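PDB 1F2E: glutathione s-transferase from Sphingomonas paucimobilis, which binds glutathione and probably transfers it to electrophilic substrates, as a thioredoxin-fold glutathione S-transferase. Local coordinates for residues P14-R19 with Y157-L162; R19-D24 with S80-A85. All coordinates share one frame; numbering follows the deposited sequence.

Contact 1 (P14-R19 with Y157-L162)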
ATOM      1  N   PRO A  14       5.367 -13.491   0.132  1.00 14.97           N
ATOM      2  CA  PRO A  14       6.757 -13.418  -0.352  1.00 15.29           C
ATOM      3  C   PRO A  14       7.397 -14.816  -0.341  1.00 13.88           C
ATOM      4  O   PRO A  14       8.208 -15.156  -1.200  1.00 13.49           O
ATOM      5  CB  PRO A  14       7.442 -12.501   0.662  1.00 14.23           C
ATOM      6  CG  PRO A  14       6.336 -11.703   1.234  1.00 15.35           C
ATOM      7  CD  PRO A  14       5.193 -12.669   1.341  1.00 15.12           C
ATOM      8  N   HIS A  15       7.025 -15.614   0.653  1.00 12.57           N
ATOM      9  CA  HIS A  15       7.560 -16.963   0.784  1.00 13.85           C
ATOM     10  C   HIS A  15       7.237 -17.782  -0.464  1.00 14.23           C
ATOM     11  O   HIS A  15       8.119 -18.407  -1.063  1.00 14.72           O
ATOM     12  CB  HIS A  15       6.976 -17.637   2.027  1.00 12.97           C
ATOM     13  CG  HIS A  15       7.604 -18.958   2.345  1.00 16.81           C
ATOM     14  ND1 HIS A  15       7.234 -19.713   3.437  1.00 15.04           N
ATOM     15  CD2 HIS A  15       8.579 -19.656   1.715  1.00 15.97           C
ATOM     16  CE1 HIS A  15       7.952 -20.821   3.465  1.00 16.83           C
ATOM     17  NE2 HIS A  15       8.776 -20.810   2.432  1.00 19.12           N
ATOM     18  N   ILE A  16       5.971 -17.770  -0.862  1.00 13.94           N
ATOM     19  CA  ILE A  16       5.564 -18.495  -2.055  1.00 14.43           C
ATOM     20  C   ILE A  16       6.286 -17.913  -3.279  1.00 14.70           C
ATOM     21  O   ILE A  16       6.756 -18.659  -4.145  1.00 14.09           O
ATOM     22  CB  ILE A  16       4.039 -18.397  -2.255  1.00 13.61           C
ATOM     23  CG1 ILE A  16       3.327 -19.074  -1.084  1.00 13.25           C
ATOM     24  CG2 ILE A  16       3.647 -19.010  -3.580  1.00 12.41           C
ATOM     25  CD1 ILE A  16       1.821 -18.862  -1.054  1.00 10.48           C
ATOM     26  N   ALA A  17       6.385 -16.583  -3.337  1.00 13.64           N
ATOM     27  CA  ALA A  17       7.039 -15.895  -4.457  1.00 13.18           C
ATOM     28  C   ALA A  17       8.487 -16.317  -4.661  1.00 12.77           C
ATOM     29  O   ALA A  17       8.932 -16.503  -5.797  1.00 14.54           O
ATOM     30  CB  ALA A  17       6.970 -14.361  -4.265  1.00 13.83           C
ATOM     31  N   LEU A  18       9.230 -16.448  -3.568  1.00 12.53           N
ATOM     32  CA  LEU A  18      10.626 -16.858  -3.656  1.00 12.49           C
ATOM     33  C   LEU A  18      10.711 -18.288  -4.208  1.00 13.63           C
ATOM     34  O   LEU A  18      11.622 -18.618  -4.968  1.00 14.30           O
ATOM     35  CB  LEU A  18      11.288 -16.763  -2.274  1.00 13.19           C
ATOM     36  CG  LEU A  18      11.748 -15.355  -1.885  1.00 14.47           C
ATOM     37  CD1 LEU A  18      12.064 -15.286  -0.406  1.00 15.09           C
ATOM     38  CD2 LEU A  18      12.982 -14.982  -2.712  1.00 13.34           C
ATOM     39  N   ARG A  19       9.759 -19.134  -3.839  1.00 13.08           N
ATOM     40  CA  ARG A  19       9.769 -20.501  -4.349  1.00 15.03           C
ATOM     41  C   ARG A  19       9.372 -20.508  -5.834  1.00 15.30           C
ATOM     42  O   ARG A  19       9.912 -21.283  -6.616  1.00 15.17           O
ATOM     43  CB  ARG A  19       8.840 -21.387  -3.513  1.00 14.60           C
ATOM     44  CG  ARG A  19       9.386 -21.652  -2.109  1.00 15.14           C
ATOM     45  CD  ARG A  19       8.381 -22.363  -1.206  1.00 16.46           C
ATOM     46  NE  ARG A  19       8.940 -22.602   0.123  1.00 15.48           N
ATOM     47  CZ  ARG A  19       9.793 -23.581   0.410  1.00 18.73           C
ATOM     48  NH1 ARG A  19      10.185 -24.429  -0.537  1.00 20.47           N
ATOM     49  NH2 ARG A  19      10.277 -23.701   1.634  1.00 17.56           N
ATOM     50  N   TYR A 157      -0.344 -12.786  -3.644  1.00 13.91           N
ATOM     51  CA  TYR A 157      -0.714 -11.877  -2.560  1.00 12.27           C
ATOM     52  C   TYR A 157      -2.211 -12.029  -2.228  1.00 13.10           C
ATOM     53  O   TYR A 157      -2.589 -12.198  -1.056  1.00 12.50           O
ATOM     54  CB  TYR A 157      -0.386 -10.447  -2.994  1.00 13.45           C
ATOM     55  CG  TYR A 157      -0.300  -9.394  -1.902  1.00 12.86           C
ATOM     56  CD1 TYR A 157      -0.135  -9.738  -0.562  1.00 11.55           C
ATOM     57  CD2 TYR A 157      -0.333  -8.040  -2.235  1.00 14.56           C
ATOM     58  CE1 TYR A 157      -0.002  -8.757   0.423  1.00 13.95           C
ATOM     59  CE2 TYR A 157      -0.206  -7.053  -1.269  1.00 13.51           C
ATOM     60  CZ  TYR A 157      -0.043  -7.408   0.052  1.00 15.16           C
ATOM     61  OH  TYR A 157       0.062  -6.408   0.988  1.00 15.21           O
ATOM     62  N   LEU A 158      -3.063 -11.998  -3.248  1.00 11.07           N
ATOM     63  CA  LEU A 158      -4.507 -12.144  -3.010  1.00 14.14           C
ATOM     64  C   LEU A 158      -4.857 -13.541  -2.487  1.00 13.43           C
ATOM     65  O   LEU A 158      -5.645 -13.691  -1.551  1.00 15.92           O
ATOM     66  CB  LEU A 158      -5.302 -11.866  -4.299  1.00 11.79           C
ATOM     67  CG  LEU A 158      -6.819 -12.112  -4.279  1.00 14.39           C
ATOM     68  CD1 LEU A 158      -7.490 -11.321  -3.127  1.00 10.09           C
ATOM     69  CD2 LEU A 158      -7.405 -11.704  -5.637  1.00 10.66           C
ATOM     70  N   TYR A 159      -4.272 -14.561  -3.102  1.00 14.91           N
ATOM     71  CA  TYR A 159      -4.520 -15.942  -2.706  1.00 14.04           C
ATOM     72  C   TYR A 159      -4.301 -16.125  -1.205  1.00 14.14           C
ATOM     73  O   TYR A 159      -5.127 -16.706  -0.516  1.00 12.65           O
ATOM     74  CB  TYR A 159      -3.588 -16.875  -3.469  1.00 14.30           C
ATOM     75  CG  TYR A 159      -3.574 -18.266  -2.911  1.00 13.34           C
ATOM     76  CD1 TYR A 159      -4.610 -19.153  -3.177  1.00 12.87           C
ATOM     77  CD2 TYR A 159      -2.539 -18.687  -2.086  1.00 13.61           C
ATOM     78  CE1 TYR A 159      -4.616 -20.432  -2.631  1.00 11.87           C
ATOM     79  CE2 TYR A 159      -2.534 -19.963  -1.536  1.00 15.15           C
ATOM     80  CZ  TYR A 159      -3.575 -20.828  -1.812  1.00 12.54           C
ATOM     81  OH  TYR A 159      -3.577 -22.082  -1.250  1.00 16.09           O
ATOM     82  N   VAL A 160      -3.174 -15.632  -0.705  1.00 13.86           N
ATOM     83  CA  VAL A 160      -2.876 -15.743   0.718  1.00 15.38           C
ATOM     84  C   VAL A 160      -3.976 -15.112   1.587  1.00 16.14           C
ATOM     85  O   VAL A 160      -4.383 -15.676   2.602  1.00 15.55           O
ATOM     86  CB  VAL A 160      -1.534 -15.069   1.045  1.00 14.79           C
ATOM     87  CG1 VAL A 160      -1.346 -14.979   2.556  1.00 15.85           C
ATOM     88  CG2 VAL A 160      -0.399 -15.864   0.417  1.00 13.78           C
ATOM     89  N   MET A 161      -4.459 -13.945   1.174  1.00 15.92           N
ATOM     90  CA  MET A 161      -5.491 -13.244   1.923  1.00 15.69           C
ATOM     91  C   MET A 161      -6.828 -13.964   1.841  1.00 15.44           C
ATOM     92  O   MET A 161      -7.639 -13.886   2.759  1.00 14.75           O
ATOM     93  CB  MET A 161      -5.622 -11.808   1.408  1.00 14.31           C
ATOM     94  CG  MET A 161      -4.372 -10.960   1.663  1.00 17.46           C
ATOM     95  SD  MET A 161      -4.588  -9.190   1.306  1.00 20.48           S
ATOM     96  CE  MET A 161      -2.929  -8.673   1.253  1.00 20.43           C
ATOM     97  N   LEU A 162      -7.048 -14.675   0.742  1.00 14.86           N
ATOM     98  CA  LEU A 162      -8.291 -15.417   0.565  1.00 15.54           C
ATOM     99  C   LEU A 162      -8.315 -16.630   1.486  1.00 14.61           C
ATOM    100  O   LEU A 162      -9.341 -17.305   1.627  1.00 13.03           O
ATOM    101  CB  LEU A 162      -8.452 -15.843  -0.899  1.00 14.61           C
ATOM    102  CG  LEU A 162      -8.625 -14.656  -1.859  1.00 14.81           C
ATOM    103  CD1 LEU A 162      -8.632 -15.136  -3.311  1.00 13.28           C
ATOM    104  CD2 LEU A 162      -9.922 -13.926  -1.528  1.00 13.49           C
TER
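I16 meets V160 and Y159 through a single atom, the methyl CD1. The nearest approach is I16 CD1 to V160 CG2, at 4.0 Å. The two side chains point at each other's helix and slide past one another in opposite directions, so their last methyls meet alongside. I16 has a stretched outer arm. With chi2 at 171° its CD1 continues away from the helix axis and spans the gap, while CG2 stays back beside its own backbone. On the other side V160 offers CG2, the branch that lies beside its own backbone N; CG1 is the branch anti to that N (chi1 170°).

Y159 is one residue back on the same helix. Its CD2 lies 4.5 Å from I16 CD1. The methyl approaches the CD2-CE2 side obliquely, about equally far from CB and OH. V160 and the ring meet CD1 from the same side. All of these contacts are apolar, and no hydrogen bond crosses between the segments.

H15 and R19 pair on another part of helix 12-21. R19 NH2 gives a weak bond to H15 NE2, 3.4 Å long and bent to 136°. H15 ND1 is hydrogen-bonded to E198 OE2, in the last residue of helix 189-198.

Y157 takes no part in the touch, but it belongs to the glutathione pocket and contacts the ligand. The V160 side chain is about 6 Å from that of C10, the residue seen bound covalently to glutathione. The contact joins the first helix of the thioredoxin-like domain to helix 153-161 of the helical domain. V191 and A194 of helix 189-198 also pack on I16, and A17 touches I73 of helix 66-75. P14, at the start of the segment, rests on N66 of helix 66-75 and on P53, just before strand 54-56.

Contact 2 (R19-D24 with S80-A85)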
ATOM      1  N   ARG A  19       9.759 -19.134  -3.839  1.00 13.08           N
ATOM      2  CA  ARG A  19       9.769 -20.501  -4.349  1.00 15.03           C
ATOM      3  C   ARG A  19       9.372 -20.508  -5.834  1.00 15.30           C
ATOM      4  O   ARG A  19       9.912 -21.283  -6.616  1.00 15.17           O
ATOM      5  CB  ARG A  19       8.840 -21.387  -3.513  1.00 14.60           C
ATOM      6  CG  ARG A  19       9.386 -21.652  -2.109  1.00 15.14           C
ATOM      7  CD  ARG A  19       8.381 -22.363  -1.206  1.00 16.46           C
ATOM      8  NE  ARG A  19       8.940 -22.602   0.123  1.00 15.48           N
ATOM      9  CZ  ARG A  19       9.793 -23.581   0.410  1.00 18.73           C
ATOM     10  NH1 ARG A  19      10.185 -24.429  -0.537  1.00 20.47           N
ATOM     11  NH2 ARG A  19      10.277 -23.701   1.634  1.00 17.56           N
ATOM     12  N   GLU A  20       8.458 -19.625  -6.226  1.00 15.47           N
ATOM     13  CA  GLU A  20       8.047 -19.548  -7.631  1.00 16.13           C
ATOM     14  C   GLU A  20       9.231 -19.163  -8.529  1.00 16.84           C
ATOM     15  O   GLU A  20       9.377 -19.687  -9.633  1.00 18.92           O
ATOM     16  CB  GLU A  20       6.942 -18.504  -7.824  1.00 14.77           C
ATOM     17  CG  GLU A  20       5.542 -18.884  -7.323  1.00 16.80           C
ATOM     18  CD  GLU A  20       4.813 -19.840  -8.252  1.00 16.71           C
ATOM     19  OE1 GLU A  20       5.122 -19.862  -9.463  1.00 19.11           O
ATOM     20  OE2 GLU A  20       3.915 -20.557  -7.775  1.00 16.01           O
ATOM     21  N   THR A  21      10.069 -18.242  -8.063  1.00 16.42           N
ATOM     22  CA  THR A  21      11.211 -17.796  -8.858  1.00 15.96           C
ATOM     23  C   THR A  21      12.387 -18.767  -8.804  1.00 17.00           C
ATOM     24  O   THR A  21      13.337 -18.631  -9.567  1.00 16.47           O
ATOM     25  CB  THR A  21      11.721 -16.409  -8.398  1.00 14.86           C
ATOM     26  OG1 THR A  21      12.214 -16.504  -7.054  1.00 12.87           O
ATOM     27  CG2 THR A  21      10.597 -15.375  -8.466  1.00 12.36           C
ATOM     28  N   GLY A  22      12.318 -19.735  -7.895  1.00 19.43           N
ATOM     29  CA  GLY A  22      13.386 -20.709  -7.755  1.00 21.49           C
ATOM     30  C   GLY A  22      14.667 -20.140  -7.166  1.00 22.88           C
ATOM     31  O   GLY A  22      15.742 -20.705  -7.333  1.00 23.95           O
ATOM     32  N   ALA A  23      14.559 -19.023  -6.460  1.00 24.89           N
ATOM     33  CA  ALA A  23      15.729 -18.387  -5.870  1.00 25.94           C
ATOM     34  C   ALA A  23      16.254 -19.120  -4.646  1.00 26.75           C
ATOM     35  O   ALA A  23      15.528 -19.855  -3.984  1.00 26.34           O
ATOM     36  CB  ALA A  23      15.393 -16.947  -5.497  1.00 28.58           C
ATOM     37  N   ASP A  24      17.532 -18.933  -4.347  1.00 28.33           N
ATOM     38  CA  ASP A  24      18.084 -19.556  -3.163  1.00 29.39           C
ATOM     39  C   ASP A  24      17.942 -18.528  -2.062  1.00 27.62           C
ATOM     40  O   ASP A  24      18.392 -17.387  -2.193  1.00 27.42           O
ATOM     41  CB  ASP A  24      19.543 -19.955  -3.374  1.00 36.28           C
ATOM     42  CG  ASP A  24      19.670 -21.247  -4.166  1.00 40.60           C
ATOM     43  OD1 ASP A  24      19.120 -22.277  -3.712  1.00 42.59           O
ATOM     44  OD2 ASP A  24      20.309 -21.232  -5.241  1.00 43.99           O
ATOM     45  N   SER A  80      10.952 -15.823 -14.988  1.00 21.17           N
ATOM     46  CA  SER A  80       9.765 -16.375 -14.332  1.00 22.07           C
ATOM     47  C   SER A  80       8.509 -15.592 -14.710  1.00 22.21           C
ATOM     48  O   SER A  80       7.392 -16.112 -14.639  1.00 21.57           O
ATOM     49  CB  SER A  80       9.928 -16.335 -12.812  1.00 22.75           C
ATOM     50  OG  SER A  80       9.829 -15.000 -12.343  1.00 27.48           O
ATOM     51  N   GLY A  81       8.701 -14.333 -15.092  1.00 21.35           N
ATOM     52  CA  GLY A  81       7.588 -13.486 -15.475  1.00 21.82           C
ATOM     53  C   GLY A  81       6.486 -13.300 -14.440  1.00 20.85           C
ATOM     54  O   GLY A  81       5.311 -13.334 -14.793  1.00 19.30           O
ATOM     55  N   LEU A  82       6.845 -13.091 -13.176  1.00 20.42           N
ATOM     56  CA  LEU A  82       5.840 -12.914 -12.126  1.00 20.25           C
ATOM     57  C   LEU A  82       5.381 -11.473 -11.939  1.00 20.32           C
ATOM     58  O   LEU A  82       4.582 -11.170 -11.050  1.00 21.28           O
ATOM     59  CB  LEU A  82       6.353 -13.449 -10.795  1.00 19.05           C
ATOM     60  CG  LEU A  82       6.318 -14.958 -10.583  1.00 22.92           C
ATOM     61  CD1 LEU A  82       6.695 -15.239  -9.136  1.00 23.06           C
ATOM     62  CD2 LEU A  82       4.926 -15.509 -10.888  1.00 20.85           C
ATOM     63  N   ALA A  83       5.894 -10.587 -12.779  1.00 21.62           N
ATOM     64  CA  ALA A  83       5.536  -9.178 -12.737  1.00 21.74           C
ATOM     65  C   ALA A  83       5.924  -8.595 -14.085  1.00 22.49           C
ATOM     66  O   ALA A  83       6.931  -8.994 -14.667  1.00 22.88           O
ATOM     67  CB  ALA A  83       6.294  -8.468 -11.623  1.00 18.83           C
ATOM     68  N   PRO A  84       5.116  -7.670 -14.618  1.00 21.79           N
ATOM     69  CA  PRO A  84       5.499  -7.104 -15.913  1.00 23.80           C
ATOM     70  C   PRO A  84       6.852  -6.387 -15.846  1.00 24.45           C
ATOM     71  O   PRO A  84       7.325  -6.030 -14.768  1.00 23.87           O
ATOM     72  CB  PRO A  84       4.331  -6.167 -16.255  1.00 23.88           C
ATOM     73  CG  PRO A  84       3.583  -5.983 -14.950  1.00 24.12           C
ATOM     74  CD  PRO A  84       3.735  -7.307 -14.264  1.00 23.73           C
ATOM     75  N   ALA A  85       7.471  -6.194 -17.006  1.00 25.64           N
ATOM     76  CA  ALA A  85       8.772  -5.541 -17.087  1.00 27.70           C
ATOM     77  C   ALA A  85       8.686  -4.039 -16.842  1.00 28.82           C
ATOM     78  O   ALA A  85       7.660  -3.411 -17.113  1.00 28.85           O
ATOM     79  CB  ALA A  85       9.390  -5.806 -18.445  1.00 27.26           C
TER
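E20 and T21 both pack on one methyl of L82, and these apolar touches carry most of the contact. L82 CD1 lies 3.5 Å from E20 CB and 4.0 Å from T21 CG2. The leucine thus reaches the base of the glutamate side chain, well short of its carboxylate. The T21 and L82 side chains cross at about a right angle, methyl against methyl. T21 turns CG2 to the loop because OG1 sits between its backbone N and carbonyl carbon (chi1 64°), where it bonds to L18 O one turn back. F151 also packs on E20 and L82, and A74 of helix 66-75 on L82.

Helix 12-21 ends here in a Schellman motif. G22 takes a positive phi of 71°, and its N donates to R19 O at 3.1 Å. The chain then leads through A23 and D24 toward strand 26-31. This is the first helix-to-strand turn of the thioredoxin-like domain. The facing residues S80-A85 have no regular structure and lie in the linker that joins the two domains, between helix 66-75 and helix 89-113.

No hydrogen bond crosses between the segments; the polar side-chain ends of S80, T21 and E20 have their partners in other residues. S80 OG stands 4.0 Å from T21 CG2, a van der Waals touch. Its hydrogen bond goes to N77 O. The same N77 offers ND2 to T21 O, so this one residue holds both sides of the contact.

Charge enters through E20. Its chain bends at chi2 (-77°), which swings the carboxylate aside from L82, and OE2 forms a salt bridge with R188 NE. The backbone of L82 is hydrogen-bonded to V153, at the start of helix 153-161.

From the N terminus, strand 2-5 leads into helix 12-21, which serves both contacts. Its middle enters contact 1 and its last turn enters contact 2, with R19 common to the two segments. The chain then builds the remaining strands and helix 66-75 before residues 80-85 return to the helix end and close the shorter loop. Only after helices 89-113 and 119-141 does it come back at 157-162 to close the longer one. Contact 2 therefore lies within the span of contact 1. Their centres are 12 Å apart. Contact 1 ties the thioredoxin-like domain to the helical domain; contact 2 ties the same helix to the linker between them.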